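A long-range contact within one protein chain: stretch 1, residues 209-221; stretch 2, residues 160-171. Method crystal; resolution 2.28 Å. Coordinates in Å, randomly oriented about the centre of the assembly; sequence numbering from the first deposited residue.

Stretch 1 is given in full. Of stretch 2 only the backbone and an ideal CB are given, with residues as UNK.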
ATOM      1  N   SER A 209      27.882 -15.515 -14.970  1.00 33.19           N
ATOM      2  CA  SER A 209      27.141 -16.661 -14.445  1.00 36.34           C
ATOM      3  C   SER A 209      26.128 -16.256 -13.354  1.00 35.34           C
ATOM      4  O   SER A 209      26.403 -15.354 -12.566  1.00 35.63           O
ATOM      5  CB  SER A 209      28.137 -17.685 -13.882  1.00 35.55           C
ATOM      6  OG  SER A 209      27.520 -18.559 -12.953  1.00 38.40           O
ATOM      7  N   PRO A 210      24.975 -16.960 -13.271  1.00 33.68           N
ATOM      8  CA  PRO A 210      24.027 -16.696 -12.180  1.00 29.97           C
ATOM      9  C   PRO A 210      24.648 -16.784 -10.791  1.00 32.18           C
ATOM     10  O   PRO A 210      24.292 -15.998  -9.897  1.00 27.98           O
ATOM     11  CB  PRO A 210      22.986 -17.822 -12.322  1.00 33.67           C
ATOM     12  CG  PRO A 210      23.167 -18.400 -13.675  1.00 34.40           C
ATOM     13  CD  PRO A 210      24.598 -18.158 -14.051  1.00 33.90           C
ATOM     14  N   TRP A 211      25.579 -17.727 -10.627  1.00 28.86           N
ATOM     15  CA  TRP A 211      26.131 -18.077  -9.322  1.00 30.49           C
ATOM     16  C   TRP A 211      27.314 -17.210  -8.922  1.00 28.90           C
ATOM     17  O   TRP A 211      27.913 -17.446  -7.873  1.00 35.52           O
ATOM     18  CB  TRP A 211      26.503 -19.579  -9.277  1.00 32.10           C
ATOM     19  CG  TRP A 211      25.407 -20.452  -9.850  1.00 32.87           C
ATOM     20  CD1 TRP A 211      25.387 -21.044 -11.087  1.00 35.13           C
ATOM     21  CD2 TRP A 211      24.152 -20.764  -9.241  1.00 35.32           C
ATOM     22  NE1 TRP A 211      24.205 -21.720 -11.272  1.00 35.64           N
ATOM     23  CE2 TRP A 211      23.428 -21.565 -10.157  1.00 34.33           C
ATOM     24  CE3 TRP A 211      23.563 -20.444  -8.008  1.00 36.66           C
ATOM     25  CZ2 TRP A 211      22.153 -22.064  -9.874  1.00 36.78           C
ATOM     26  CZ3 TRP A 211      22.295 -20.940  -7.722  1.00 36.99           C
ATOM     27  CH2 TRP A 211      21.605 -21.746  -8.652  1.00 38.35           C
ATOM     28  N   GLY A 212      27.655 -16.216  -9.742  1.00 32.48           N
ATOM     29  CA  GLY A 212      28.713 -15.261  -9.407  1.00 35.54           C
ATOM     30  C   GLY A 212      30.085 -15.671  -9.924  1.00 37.12           C
ATOM     31  O   GLY A 212      30.194 -16.661 -10.643  1.00 37.01           O
ATOM     32  N   PRO A 213      31.143 -14.931  -9.574  1.00 38.58           N
ATOM     33  CA  PRO A 213      31.085 -13.756  -8.713  1.00 37.05           C
ATOM     34  C   PRO A 213      30.576 -12.505  -9.444  1.00 35.35           C
ATOM     35  O   PRO A 213      30.768 -12.362 -10.658  1.00 33.33           O
ATOM     36  CB  PRO A 213      32.545 -13.581  -8.294  1.00 38.35           C
ATOM     37  CG  PRO A 213      33.314 -14.034  -9.492  1.00 37.55           C
ATOM     38  CD  PRO A 213      32.475 -15.078 -10.193  1.00 40.31           C
ATOM     39  N   TYR A 214      29.924 -11.621  -8.692  1.00 33.19           N
ATOM     40  CA  TYR A 214      29.344 -10.396  -9.234  1.00 31.77           C
ATOM     41  C   TYR A 214      30.268  -9.232  -8.970  1.00 34.28           C
ATOM     42  O   TYR A 214      30.918  -9.176  -7.922  1.00 39.33           O
ATOM     43  CB  TYR A 214      27.973 -10.108  -8.610  1.00 30.90           C
ATOM     44  CG  TYR A 214      26.878 -11.027  -9.100  1.00 29.06           C
ATOM     45  CD1 TYR A 214      26.795 -12.347  -8.646  1.00 29.59           C
ATOM     46  CD2 TYR A 214      25.932 -10.590 -10.022  1.00 27.42           C
ATOM     47  CE1 TYR A 214      25.801 -13.202  -9.092  1.00 29.26           C
ATOM     48  CE2 TYR A 214      24.932 -11.436 -10.482  1.00 28.64           C
ATOM     49  CZ  TYR A 214      24.865 -12.737 -10.009  1.00 27.94           C
ATOM     50  OH  TYR A 214      23.871 -13.572 -10.447  1.00 23.86           O
ATOM     51  N   GLU A 215      30.310  -8.302  -9.923  1.00 33.98           N
ATOM     52  CA  GLU A 215      31.092  -7.083  -9.799  1.00 39.28           C
ATOM     53  C   GLU A 215      30.165  -5.870  -9.898  1.00 32.45           C
ATOM     54  O   GLU A 215      29.173  -5.915 -10.620  1.00 24.09           O
ATOM     55  CB  GLU A 215      32.173  -7.043 -10.883  1.00 47.89           C
ATOM     56  CG  GLU A 215      33.328  -8.001 -10.602  1.00 55.22           C
ATOM     57  CD  GLU A 215      34.289  -8.153 -11.769  1.00 58.47           C
ATOM     58  OE1 GLU A 215      34.267  -7.322 -12.701  1.00 70.68           O
ATOM     59  OE2 GLU A 215      35.080  -9.111 -11.753  1.00 61.34           O
ATOM     60  N   PRO A 216      30.496  -4.782  -9.183  1.00 30.02           N
ATOM     61  CA  PRO A 216      29.575  -3.656  -9.072  1.00 29.78           C
ATOM     62  C   PRO A 216      29.566  -2.763 -10.311  1.00 29.62           C
ATOM     63  O   PRO A 216      30.529  -2.748 -11.078  1.00 30.25           O
ATOM     64  CB  PRO A 216      30.126  -2.897  -7.867  1.00 30.82           C
ATOM     65  CG  PRO A 216      31.618  -3.120  -7.943  1.00 27.45           C
ATOM     66  CD  PRO A 216      31.801  -4.483  -8.551  1.00 29.15           C
ATOM     67  N   SER A 217      28.482  -2.019 -10.490  1.00 29.72           N
ATOM     68  CA  SER A 217      28.402  -1.025 -11.555  1.00 27.55           C
ATOM     69  C   SER A 217      29.364   0.123 -11.274  1.00 27.12           C
ATOM     70  O   SER A 217      29.471   0.563 -10.124  1.00 28.87           O
ATOM     71  CB  SER A 217      26.994  -0.457 -11.682  1.00 26.84           C
ATOM     72  OG  SER A 217      26.953   0.592 -12.632  1.00 23.52           O
ATOM     73  N   PRO A 218      30.047   0.618 -12.320  1.00 24.75           N
ATOM     74  CA  PRO A 218      30.850   1.833 -12.176  1.00 27.18           C
ATOM     75  C   PRO A 218      30.015   3.122 -12.143  1.00 27.63           C
ATOM     76  O   PRO A 218      30.561   4.190 -11.882  1.00 27.35           O
ATOM     77  CB  PRO A 218      31.748   1.817 -13.424  1.00 28.06           C
ATOM     78  CG  PRO A 218      30.965   1.077 -14.450  1.00 29.68           C
ATOM     79  CD  PRO A 218      30.082   0.094 -13.702  1.00 27.33           C
ATOM     80  N   VAL A 219      28.721   3.036 -12.438  1.00 27.87           N
ATOM     81  CA  VAL A 219      27.844   4.195 -12.365  1.00 27.17           C
ATOM     82  C   VAL A 219      26.713   3.961 -11.356  1.00 29.74           C
ATOM     83  O   VAL A 219      25.617   4.476 -11.516  1.00 30.96           O
ATOM     84  CB  VAL A 219      27.332   4.618 -13.763  1.00 27.58           C
ATOM     85  CG1 VAL A 219      28.516   4.963 -14.666  1.00 25.66           C
ATOM     86  CG2 VAL A 219      26.436   3.557 -14.408  1.00 27.10           C
ATOM     87  N   ASN A 220      26.998   3.210 -10.292  1.00 32.52           N
ATOM     88  CA  ASN A 220      26.117   3.205  -9.123  1.00 33.79           C
ATOM     89  C   ASN A 220      26.024   4.613  -8.501  1.00 34.34           C
ATOM     90  O   ASN A 220      27.010   5.350  -8.531  1.00 33.12           O
ATOM     91  CB  ASN A 220      26.577   2.187  -8.083  1.00 28.37           C
ATOM     92  CG  ASN A 220      26.001   0.800  -8.339  1.00 34.06           C
ATOM     93  OD1 ASN A 220      24.945   0.663  -8.959  1.00 27.77           O
ATOM     94  ND2 ASN A 220      26.692  -0.237  -7.867  1.00 34.22           N
ATOM     95  N   PRO A 221      24.861   5.012  -7.979  1.00 30.24           N
ATOM     96  CA  PRO A 221      23.633   4.233  -7.952  1.00 29.15           C
ATOM     97  C   PRO A 221      22.799   4.333  -9.234  1.00 29.73           C
ATOM     98  O   PRO A 221      22.987   5.246 -10.050  1.00 26.75           O
ATOM     99  CB  PRO A 221      22.868   4.879  -6.799  1.00 31.56           C
ATOM    100  CG  PRO A 221      23.261   6.309  -6.864  1.00 30.62           C
ATOM    101  CD  PRO A 221      24.642   6.372  -7.452  1.00 32.43           C
ATOM    102  N   UNK A 160      14.614 -27.184  -6.247  1.00 47.07           N
ATOM    103  CA  UNK A 160      15.326 -28.172  -7.070  1.00 44.54           C
ATOM    104  C   UNK A 160      16.848 -27.945  -7.020  1.00 46.61           C
ATOM    105  O   UNK A 160      17.613 -28.919  -6.989  1.00 42.25           O
ATOM    106  CB  UNK A 160      14.834 -28.106  -8.517  1.00 44.54           C
ATOM    107  N   UNK A 161      17.273 -26.673  -7.027  1.00 43.53           N
ATOM    108  CA  UNK A 161      18.661 -26.286  -6.706  1.00 44.45           C
ATOM    109  C   UNK A 161      18.581 -25.407  -5.463  1.00 41.64           C
ATOM    110  O   UNK A 161      17.878 -24.394  -5.463  1.00 43.39           O
ATOM    111  CB  UNK A 161      19.342 -25.558  -7.866  1.00 44.45           C
ATOM    112  N   UNK A 162      19.286 -25.794  -4.403  1.00 42.13           N
ATOM    113  CA  UNK A 162      19.150 -25.129  -3.110  1.00 39.31           C
ATOM    114  C   UNK A 162      19.776 -23.746  -3.079  1.00 41.79           C
ATOM    115  O   UNK A 162      20.670 -23.432  -3.865  1.00 44.83           O
ATOM    116  CB  UNK A 162      19.779 -25.993  -2.015  1.00 39.31           C
ATOM    117  N   UNK A 163      19.288 -22.944  -2.137  1.00 42.10           N
ATOM    118  CA  UNK A 163      19.800 -21.614  -1.881  1.00 42.59           C
ATOM    119  C   UNK A 163      21.286 -21.634  -1.588  1.00 43.25           C
ATOM    120  O   UNK A 163      21.741 -22.466  -0.812  1.00 50.99           O
ATOM    121  CB  UNK A 163      19.044 -20.971  -0.716  1.00 42.59           C
ATOM    122  N   UNK A 164      22.027 -20.707  -2.195  1.00 44.08           N
ATOM    123  CA  UNK A 164      23.402 -20.416  -1.783  1.00 44.01           C
ATOM    124  C   UNK A 164      23.752 -18.939  -1.994  1.00 42.70           C
ATOM    125  O   UNK A 164      23.172 -18.275  -2.861  1.00 35.20           O
ATOM    126  CB  UNK A 164      24.382 -21.300  -2.557  1.00 44.01           C
ATOM    127  N   UNK A 165      24.706 -18.447  -1.204  1.00 38.62           N
ATOM    128  CA  UNK A 165      25.234 -17.086  -1.354  1.00 43.14           C
ATOM    129  C   UNK A 165      25.917 -16.921  -2.724  1.00 44.81           C
ATOM    130  O   UNK A 165      26.796 -17.716  -3.094  1.00 37.85           O
ATOM    131  CB  UNK A 165      26.220 -16.769  -0.227  1.00 43.14           C
ATOM    132  N   UNK A 166      25.469 -15.910  -3.471  1.00 34.66           N
ATOM    133  CA  UNK A 166      26.046 -15.555  -4.775  1.00 32.75           C
ATOM    134  C   UNK A 166      26.666 -14.149  -4.815  1.00 32.47           C
ATOM    135  O   UNK A 166      27.536 -13.884  -5.637  1.00 34.54           O
ATOM    136  CB  UNK A 166      24.965 -15.657  -5.852  1.00 32.75           C
ATOM    137  N   UNK A 167      26.205 -13.238  -3.966  1.00 36.72           N
ATOM    138  CA  UNK A 167      26.717 -11.859  -3.961  1.00 35.66           C
ATOM    139  C   UNK A 167      26.383 -11.244  -2.625  1.00 31.48           C
ATOM    140  O   UNK A 167      25.867 -11.932  -1.760  1.00 32.42           O
ATOM    141  CB  UNK A 167      26.131 -11.029  -5.105  1.00 35.66           C
ATOM    142  N   UNK A 168      26.677  -9.961  -2.452  1.00 34.63           N
ATOM    143  CA  UNK A 168      26.234  -9.237  -1.267  1.00 35.92           C
ATOM    144  C   UNK A 168      25.918  -7.776  -1.584  1.00 37.65           C
ATOM    145  O   UNK A 168      25.983  -7.332  -2.740  1.00 39.77           O
ATOM    146  CB  UNK A 168      27.301  -9.316  -0.173  1.00 35.92           C
ATOM    147  N   UNK A 169      25.542  -7.034  -0.554  1.00 35.87           N
ATOM    148  CA  UNK A 169      25.339  -5.604  -0.690  1.00 39.22           C
ATOM    149  C   UNK A 169      26.669  -4.930  -0.937  1.00 34.92           C
ATOM    150  O   UNK A 169      27.721  -5.509  -0.654  1.00 34.93           O
ATOM    151  CB  UNK A 169      24.659  -5.023   0.551  1.00 39.22           C
ATOM    152  N   UNK A 170      26.604  -3.706  -1.457  1.00 37.02           N
ATOM    153  CA  UNK A 170      27.771  -2.947  -1.918  1.00 38.04           C
ATOM    154  C   UNK A 170      28.257  -1.855  -0.954  1.00 39.35           C
ATOM    155  O   UNK A 170      28.854  -0.882  -1.398  1.00 43.51           O
ATOM    156  CB  UNK A 170      27.442  -2.302  -3.266  1.00 38.04           C
ATOM    157  N   UNK A 171      28.036  -2.031   0.353  1.00 48.18           N
ATOM    158  CA  UNK A 171      28.497  -1.075   1.379  1.00 47.47           C
ATOM    159  C   UNK A 171      27.408  -0.395   2.202  1.00 46.06           C
ATOM    160  O   UNK A 171      27.635  -0.044   3.360  1.00 44.53           O
ATOM    161  CB  UNK A 171      29.329   0.016   0.701  1.00 47.47           C
TER

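Stretch 2 runs past the turn from Ser209 to Gly212 and on toward Pro216 and Asn220, and no direct hydrogen bond joins the two stretches, so side-chain packing and one water carry the contact. At position 160 the ideal CB has nothing of stretch 1 within 5.5 Å, and the visible atoms set no preference; the residue is Val160.

Position 161 points its CB toward stretch 1, 4.5 Å from CH2 of Trp211. The six-membered ring of Trp211 would suit an aliphatic residue, or a longer polar one able to run along the ring. The deposited Glu161 extends so that its OE2 lies 3.2 Å from CZ2 of Trp211, while OE1 is hydrogen-bonded elsewhere in the structure.

Positions 162 and 163 turn their CB atoms away from stretch 1, which leaves the choice of side chain open. They are Ala162 and Leu163.

At 164 the CB again points toward stretch 1, yet nothing lies within 5.5 Å of it. A short side chain would fall short, whereas a long one could reach the six-membered ring of Trp211; an aliphatic chain, an aromatic ring or a cation would all be reasonable there. Arg164 fills the gap with a cation-pi interaction, its CZ 4.7 Å from the centroid of that ring and over the face. The guanidinium is steadied from its own stretch, because NH2 of Arg164 donates to O of Ala162 at 3.2 Å. Position 165 faces away and could hold almost anything; it is Lys165.

Position 166 is the most closely surrounded. Its ideal CB lies 4.0 Å from O of Trp211 and 4.1 Å from CE1 of Tyr214, a niche between two aromatic residues that favours a compact apolar side chain such as valine, alanine or perhaps isoleucine. Val166 places CG1 4.0 Å from CE3 of Trp211. O of Val166 accepts from a water at 2.7 Å, and that water accepts from N of Tyr214 at 2.9 Å, bridging the stretches. The same carbonyl would lie only 2.8 Å from a CB on Gly212, a clash that the glycine avoids.

At 167 the CB sits 3.8 Å from CD1 of Tyr214, so a small apolar residue is a natural fit. Ala167 makes exactly this contact with its methyl.

Positions 168 and 169 lie out of reach of stretch 1. Ser168 donates from OG to O of Gly169 at 2.9 Å.

Position 170 points toward stretch 1, with ND2 of Asn220 5.1 Å and CB of Pro216 5.4 Å from its ideal CB. That space suits a medium-sized aliphatic chain, though a polar one could also approach the amide. Leu170 brings CD1 to 4.2 Å from CB of Pro216 and 3.3 Å from ND2 of Asn220. Finally, the positive phi at 171 would jam a CB against the preceding carbonyl, which calls for glycine, and Gly171 is found.

Stretch 2 160-171: VEALRKVASGLG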
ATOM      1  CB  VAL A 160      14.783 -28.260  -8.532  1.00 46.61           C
ATOM      2  CG1 VAL A 160      13.313 -28.647  -8.523  1.00 49.80           C
ATOM      3  CG2 VAL A 160      14.978 -26.975  -9.334  1.00 46.85           C
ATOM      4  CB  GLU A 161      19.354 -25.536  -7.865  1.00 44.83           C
ATOM      5  CG  GLU A 161      19.224 -26.207  -9.238  1.00 49.20           C
ATOM      6  CD  GLU A 161      20.033 -25.542 -10.361  1.00 53.64           C
ATOM      7  OE1 GLU A 161      19.481 -25.427 -11.485  1.00 47.89           O
ATOM      8  OE2 GLU A 161      21.216 -25.159 -10.141  1.00 44.22           O
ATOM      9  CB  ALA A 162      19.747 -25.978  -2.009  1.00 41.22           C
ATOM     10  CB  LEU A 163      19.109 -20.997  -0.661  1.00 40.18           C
ATOM     11  CG  LEU A 163      17.613 -20.720  -0.714  1.00 45.26           C
ATOM     12  CD1 LEU A 163      17.208 -19.998   0.557  1.00 42.90           C
ATOM     13  CD2 LEU A 163      17.246 -19.902  -1.939  1.00 50.79           C
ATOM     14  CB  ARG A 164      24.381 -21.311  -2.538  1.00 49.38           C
ATOM     15  CG  ARG A 164      24.621 -20.936  -3.994  1.00 52.90           C
ATOM     16  CD  ARG A 164      25.054 -22.148  -4.809  1.00 59.84           C
ATOM     17  NE  ARG A 164      23.915 -23.025  -5.086  1.00 67.57           N
ATOM     18  CZ  ARG A 164      23.991 -24.295  -5.485  1.00 75.57           C
ATOM     19  NH1 ARG A 164      25.169 -24.899  -5.672  1.00 75.18           N
ATOM     20  NH2 ARG A 164      22.863 -24.974  -5.699  1.00 79.88           N
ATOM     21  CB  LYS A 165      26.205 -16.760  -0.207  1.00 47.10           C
ATOM     22  CG  LYS A 165      26.880 -15.386  -0.248  1.00 52.17           C
ATOM     23  CD  LYS A 165      27.768 -15.194   0.989  1.00 59.32           C
ATOM     24  CE  LYS A 165      28.848 -14.124   0.826  1.00 62.18           C
ATOM     25  NZ  LYS A 165      28.359 -12.735   1.072  1.00 62.90           N
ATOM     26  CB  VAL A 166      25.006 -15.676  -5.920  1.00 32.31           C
ATOM     27  CG1 VAL A 166      24.491 -17.094  -6.024  1.00 32.65           C
ATOM     28  CG2 VAL A 166      23.835 -14.699  -5.748  1.00 31.64           C
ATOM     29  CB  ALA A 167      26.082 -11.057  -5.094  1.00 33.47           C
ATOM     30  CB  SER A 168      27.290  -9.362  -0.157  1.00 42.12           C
ATOM     31  OG  SER A 168      28.288  -8.369  -0.259  1.00 47.76           O
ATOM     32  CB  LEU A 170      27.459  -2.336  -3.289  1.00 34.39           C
ATOM     33  CG  LEU A 170      26.858  -3.307  -4.309  1.00 40.16           C
ATOM     34  CD1 LEU A 170      26.574  -2.605  -5.630  1.00 37.96           C
ATOM     35  CD2 LEU A 170      27.780  -4.511  -4.523  1.00 39.73           C
TER
HETATM   36  O   HOH W   1      29.728 -12.342  -5.939  1.00 33.01           O
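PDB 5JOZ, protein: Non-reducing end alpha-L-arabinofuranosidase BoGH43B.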